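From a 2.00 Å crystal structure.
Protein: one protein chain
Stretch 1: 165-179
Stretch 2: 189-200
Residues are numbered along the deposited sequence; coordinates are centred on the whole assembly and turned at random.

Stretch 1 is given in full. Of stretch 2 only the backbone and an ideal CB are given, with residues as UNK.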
# COMPACT_ATOMS: atom_id res chain seq x y z
N LYS A 165 24.25 -12.05 38.83
CA LYS A 165 23.06 -11.21 38.88
C LYS A 165 23.30 -10.00 38.00
O LYS A 165 24.32 -9.32 38.13
CB LYS A 165 22.74 -10.76 40.32
CG LYS A 165 21.44 -9.98 40.43
CD LYS A 165 21.33 -9.27 41.78
CE LYS A 165 21.67 -10.21 42.92
NZ LYS A 165 22.48 -9.52 43.97
N PHE A 166 22.36 -9.74 37.09
CA PHE A 166 22.48 -8.62 36.17
C PHE A 166 21.77 -7.40 36.75
O PHE A 166 20.66 -7.50 37.27
CB PHE A 166 21.90 -8.97 34.81
CG PHE A 166 22.61 -10.09 34.11
CD1 PHE A 166 22.29 -11.41 34.39
CD2 PHE A 166 23.61 -9.83 33.18
CE1 PHE A 166 22.95 -12.44 33.75
CE2 PHE A 166 24.26 -10.86 32.54
CZ PHE A 166 23.93 -12.17 32.83
N LYS A 167 22.43 -6.25 36.65
CA LYS A 167 21.87 -4.99 37.12
C LYS A 167 22.12 -3.91 36.07
O LYS A 167 23.15 -3.91 35.39
CB LYS A 167 22.49 -4.56 38.46
CG LYS A 167 22.36 -5.60 39.56
CD LYS A 167 23.01 -5.13 40.85
CE LYS A 167 23.44 -6.30 41.71
NZ LYS A 167 24.21 -5.86 42.91
N VAL A 168 21.17 -3.00 35.94
CA VAL A 168 21.24 -1.91 34.97
C VAL A 168 21.08 -0.59 35.73
O VAL A 168 20.05 -0.37 36.37
CB VAL A 168 20.18 -2.04 33.87
CG1 VAL A 168 20.13 -0.78 33.03
CG2 VAL A 168 20.47 -3.26 33.00
N TYR A 169 22.09 0.26 35.65
CA TYR A 169 22.07 1.57 36.27
C TYR A 169 21.93 2.64 35.20
O TYR A 169 22.57 2.57 34.15
CB TYR A 169 23.35 1.81 37.08
CG TYR A 169 23.49 0.92 38.29
CD1 TYR A 169 23.15 1.37 39.56
CD2 TYR A 169 23.96 -0.39 38.17
CE1 TYR A 169 23.27 0.55 40.67
CE2 TYR A 169 24.08 -1.21 39.27
CZ TYR A 169 23.74 -0.74 40.52
OH TYR A 169 23.86 -1.55 41.62
N VAL A 170 21.07 3.63 35.47
CA VAL A 170 20.84 4.75 34.56
C VAL A 170 21.25 6.01 35.30
O VAL A 170 20.58 6.41 36.27
CB VAL A 170 19.38 4.82 34.09
CG1 VAL A 170 19.16 6.07 33.25
CG2 VAL A 170 19.02 3.57 33.31
N ASP A 171 22.34 6.64 34.85
CA ASP A 171 22.90 7.82 35.51
C ASP A 171 23.19 7.53 36.98
O ASP A 171 22.94 8.35 37.87
CB ASP A 171 21.99 9.03 35.36
CG ASP A 171 21.99 9.59 33.95
OD1 ASP A 171 23.01 9.45 33.25
OD2 ASP A 171 20.96 10.16 33.53
N GLY A 172 23.73 6.34 37.25
CA GLY A 172 24.08 5.93 38.59
C GLY A 172 22.94 5.38 39.43
O GLY A 172 23.18 4.94 40.56
N GLU A 173 21.71 5.39 38.91
CA GLU A 173 20.55 4.91 39.65
C GLU A 173 20.16 3.52 39.15
O GLU A 173 19.99 3.31 37.95
CB GLU A 173 19.37 5.88 39.49
CG GLU A 173 19.58 7.22 40.15
CD GLU A 173 19.77 7.11 41.65
OE1 GLU A 173 20.79 7.61 42.17
OE2 GLU A 173 18.89 6.52 42.32
N LEU A 174 20.01 2.59 40.09
CA LEU A 174 19.59 1.24 39.74
C LEU A 174 18.14 1.26 39.26
O LEU A 174 17.25 1.71 39.99
CB LEU A 174 19.75 0.30 40.93
CG LEU A 174 19.32 -1.15 40.69
CD1 LEU A 174 20.31 -1.86 39.79
CD2 LEU A 174 19.15 -1.89 42.00
N LYS A 175 17.90 0.76 38.05
CA LYS A 175 16.58 0.77 37.45
C LYS A 175 15.99 -0.62 37.25
O LYS A 175 14.76 -0.77 37.30
CB LYS A 175 16.60 1.49 36.10
CG LYS A 175 16.89 2.98 36.21
CD LYS A 175 15.87 3.67 37.09
CE LYS A 175 16.04 5.18 37.04
NZ LYS A 175 14.94 5.88 37.76
N ALA A 176 16.82 -1.64 37.04
CA ALA A 176 16.32 -2.99 36.84
C ALA A 176 17.40 -3.98 37.26
O ALA A 176 18.59 -3.67 37.26
CB ALA A 176 15.90 -3.23 35.39
N GLU A 177 16.96 -5.18 37.62
CA GLU A 177 17.87 -6.25 38.00
C GLU A 177 17.12 -7.58 37.94
O GLU A 177 15.89 -7.62 37.99
CB GLU A 177 18.44 -6.02 39.41
CG GLU A 177 17.46 -6.31 40.53
CD GLU A 177 18.05 -6.02 41.90
OE1 GLU A 177 19.28 -5.86 42.00
OE2 GLU A 177 17.28 -5.95 42.88
N THR A 178 17.89 -8.65 37.81
CA THR A 178 17.36 -10.00 37.81
C THR A 178 17.61 -10.65 39.16
O THR A 178 18.25 -10.08 40.05
CB THR A 178 17.99 -10.83 36.69
OG1 THR A 178 19.36 -11.10 37.01
CG2 THR A 178 17.92 -10.10 35.36
N ASP A 179 17.08 -11.86 39.33
CA ASP A 179 17.45 -12.69 40.47
C ASP A 179 18.83 -13.29 40.22
O ASP A 179 19.50 -13.00 39.23
CB ASP A 179 16.40 -13.78 40.70
CG ASP A 179 14.99 -13.24 40.70
OD1 ASP A 179 14.76 -12.14 41.25
OD2 ASP A 179 14.10 -13.93 40.15
N UNK A 189 14.77 -11.21 30.13
CA UNK A 189 14.74 -9.98 29.34
C UNK A 189 14.69 -8.77 30.26
O UNK A 189 13.99 -8.78 31.28
CB UNK A 189 13.54 -9.97 28.39
N UNK A 190 15.42 -7.72 29.89
CA UNK A 190 15.44 -6.47 30.64
C UNK A 190 15.17 -5.33 29.67
O UNK A 190 15.92 -5.13 28.71
CB UNK A 190 16.77 -6.27 31.36
N UNK A 191 14.09 -4.59 29.92
CA UNK A 191 13.69 -3.45 29.10
C UNK A 191 13.66 -2.24 30.02
O UNK A 191 12.79 -2.15 30.90
CB UNK A 191 12.34 -3.68 28.42
N UNK A 192 14.59 -1.31 29.82
CA UNK A 192 14.82 -0.21 30.75
C UNK A 192 14.57 1.12 30.03
O UNK A 192 15.06 1.33 28.92
CB UNK A 192 16.24 -0.26 31.32
N UNK A 193 13.82 2.00 30.69
CA UNK A 193 13.65 3.37 30.21
C UNK A 193 14.94 4.15 30.46
O UNK A 193 15.39 4.25 31.61
CB UNK A 193 12.46 4.05 30.90
N UNK A 194 15.53 4.69 29.40
CA UNK A 194 16.77 5.46 29.52
C UNK A 194 16.57 6.84 28.92
O UNK A 194 17.52 7.48 28.46
CB UNK A 194 17.93 4.74 28.83
N UNK A 195 15.33 7.33 28.94
CA UNK A 195 15.01 8.62 28.34
C UNK A 195 15.71 9.75 29.07
O UNK A 195 15.72 9.80 30.31
CB UNK A 195 13.50 8.85 28.34
N UNK A 196 16.30 10.67 28.30
CA UNK A 196 16.95 11.87 28.83
C UNK A 196 18.05 11.52 29.83
O UNK A 196 18.21 12.17 30.86
CB UNK A 196 15.92 12.78 29.49
N UNK A 197 18.81 10.48 29.52
CA UNK A 197 19.94 10.06 30.33
C UNK A 197 21.24 10.31 29.58
O UNK A 197 21.25 10.59 28.38
CB UNK A 197 19.81 8.58 30.71
N UNK A 198 22.34 10.21 30.32
CA UNK A 198 23.67 10.38 29.74
C UNK A 198 24.53 9.13 29.81
O UNK A 198 25.40 8.95 28.96
CB UNK A 198 24.40 11.53 30.45
N UNK A 199 24.31 8.26 30.80
CA UNK A 199 25.10 7.06 30.95
C UNK A 199 24.21 5.90 31.37
O UNK A 199 23.26 6.08 32.14
CB UNK A 199 26.22 7.28 31.97
N UNK A 200 24.52 4.71 30.86
CA UNK A 200 23.93 3.47 31.33
C UNK A 200 25.07 2.54 31.73
O UNK A 200 26.08 2.44 31.02
CB UNK A 200 23.04 2.83 30.26

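Stretch 1 is a hairpin, two strands joined by a type I' turn from Val-170 to Glu-173, and it offers stretch 2 an apolar face followed by an acid at the turn.

Position 189 is extended, its CA-to-CB bond points away, and nothing of stretch 1 lies within reach. This contact sets no rule there, and Arg-189 is found, hydrogen-bonded elsewhere in the structure.

At 190 the bond turns toward the hairpin, but the ideal CB stands 5.0 Å from Val-168 CG2 and 5.1 Å from Ala-176 CB. That gap wants a long apolar side chain: leucine, isoleucine or methionine. The residue is Leu-190, chi1 m and chi2 t; its CD1 lies 4.2 Å from Val-168 CG2 and 4.3 Å from Phe-166 CB, while its CD2 reaches 3.7 Å from Thr-178 CG2.

Position 191 points away again, as strand alternation requires, and stretch 1 is silent about it; Val-191 is deposited.

Position 192 faces the hairpin more closely, its ideal CB 4.3 Å from Val-168 CG1 and 5.0 Å from Ala-176 CB. A compact, preferably beta-branched apolar residue suits: valine, perhaps isoleucine. Val-192 spreads its two methyls, CG2 lying 3.9 Å from both Val-168 CG1 and Ala-176 CB, and CG1 3.9 Å from Val-170 CG2 and 3.8 Å from Lys-175 CB.

At 193 the bond runs sideways into space that stretch 1 leaves free, so a polar residue would do. Asp-193 turns to its own stretch, accepting a hydrogen bond from the backbone N of 195.

The bond at 194 is also sideways, with the ideal CB 4.8 Å from Val-170 CG2. A modest apolar group could close that distance, and Val-194 does: its CG1 lies 3.8 Å from Val-170 CG2.

Position 195, in a type II turn from 194 to 197, points away, so polar residues fit. Arg-195 makes a salt bridge to Asp-193, NH2 to OD2 at 2.8 Å.

Position 196 has phi/psi of 57/40, a left-handed conformation that favours glycine, asparagine or aspartate. It is Asn-196, whose backbone O shares a water with Asp-171 OD2.

Crowding is tight at 197: the ideal CB is 3.4 Å from Asp-171 OD2 and 3.6 Å from Val-170 CG1. Small residues, serine or alanine, look safest. Ser-197 turns its OG back to Val-194 O, a 2.8 Å hydrogen bond.

At 198 the bond is sideways, the ideal CB 3.8 Å from Asp-171 OD1, and a basic or polar residue seems natural. Yet Lys-198 leads its end away; its backbone N does the work, donating to Asp-171 OD1 at 3.1 Å.

Position 199 is again sideways, so many residues would serve. For Glu-199 the backbone carries the contact: N donates to Asp-171 OD1 at 3.0 Å, and O accepts from Asp-171 N at 2.9 Å.

Position 200 pairs antiparallel with Val-170, both side chains on one sheet face, and calls for a long apolar residue. Ile-200 extends CD1 to 3.8 Å from Val-168 CG1.

Stretch 2, residues 189-200: RLVVDVRNSKEI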
# COMPACT_ATOMS: atom_id res chain seq x y z
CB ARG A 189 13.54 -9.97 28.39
CG ARG A 189 13.57 -8.85 27.37
CD ARG A 189 12.44 -8.99 26.36
NE ARG A 189 12.52 -8.01 25.29
CZ ARG A 189 11.51 -7.67 24.50
NH1 ARG A 189 10.32 -8.24 24.66
NH2 ARG A 189 11.68 -6.76 23.55
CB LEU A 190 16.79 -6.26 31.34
CG LEU A 190 17.19 -7.30 32.39
CD1 LEU A 190 18.57 -6.99 32.95
CD2 LEU A 190 16.16 -7.37 33.51
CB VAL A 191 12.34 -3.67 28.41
CG1 VAL A 191 12.00 -2.49 27.52
CG2 VAL A 191 12.35 -4.96 27.62
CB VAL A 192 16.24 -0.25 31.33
CG1 VAL A 192 16.41 0.82 32.41
CG2 VAL A 192 16.55 -1.63 31.89
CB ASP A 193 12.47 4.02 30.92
CG ASP A 193 12.05 5.34 30.29
OD1 ASP A 193 12.83 5.91 29.50
OD2 ASP A 193 10.93 5.80 30.59
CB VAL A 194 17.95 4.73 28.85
CG1 VAL A 194 18.22 3.40 29.55
CG2 VAL A 194 17.67 4.50 27.37
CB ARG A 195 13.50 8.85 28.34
CG ARG A 195 12.79 8.33 27.10
CD ARG A 195 11.30 8.62 27.17
NE ARG A 195 10.68 8.01 28.34
CZ ARG A 195 9.38 8.10 28.63
NH1 ARG A 195 8.57 8.77 27.83
NH2 ARG A 195 8.90 7.51 29.71
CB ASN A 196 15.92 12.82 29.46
CG ASN A 196 14.96 13.39 28.44
OD1 ASN A 196 15.37 13.97 27.43
ND2 ASN A 196 13.67 13.24 28.69
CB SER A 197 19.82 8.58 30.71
OG SER A 197 20.11 7.74 29.60
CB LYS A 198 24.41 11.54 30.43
CG LYS A 198 23.91 12.92 30.02
CD LYS A 198 24.42 14.00 30.96
CE LYS A 198 25.28 15.01 30.22
NZ LYS A 198 26.34 15.58 31.09
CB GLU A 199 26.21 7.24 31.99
CG GLU A 199 27.39 8.07 31.52
CD GLU A 199 28.59 7.95 32.44
OE1 GLU A 199 28.40 7.57 33.61
OE2 GLU A 199 29.72 8.23 31.98
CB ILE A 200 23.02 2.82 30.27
CG1 ILE A 200 22.33 1.58 30.85
CG2 ILE A 200 23.79 2.48 29.00
CD1 ILE A 200 21.45 0.85 29.86
O HOH W 1 20.63 12.89 32.88
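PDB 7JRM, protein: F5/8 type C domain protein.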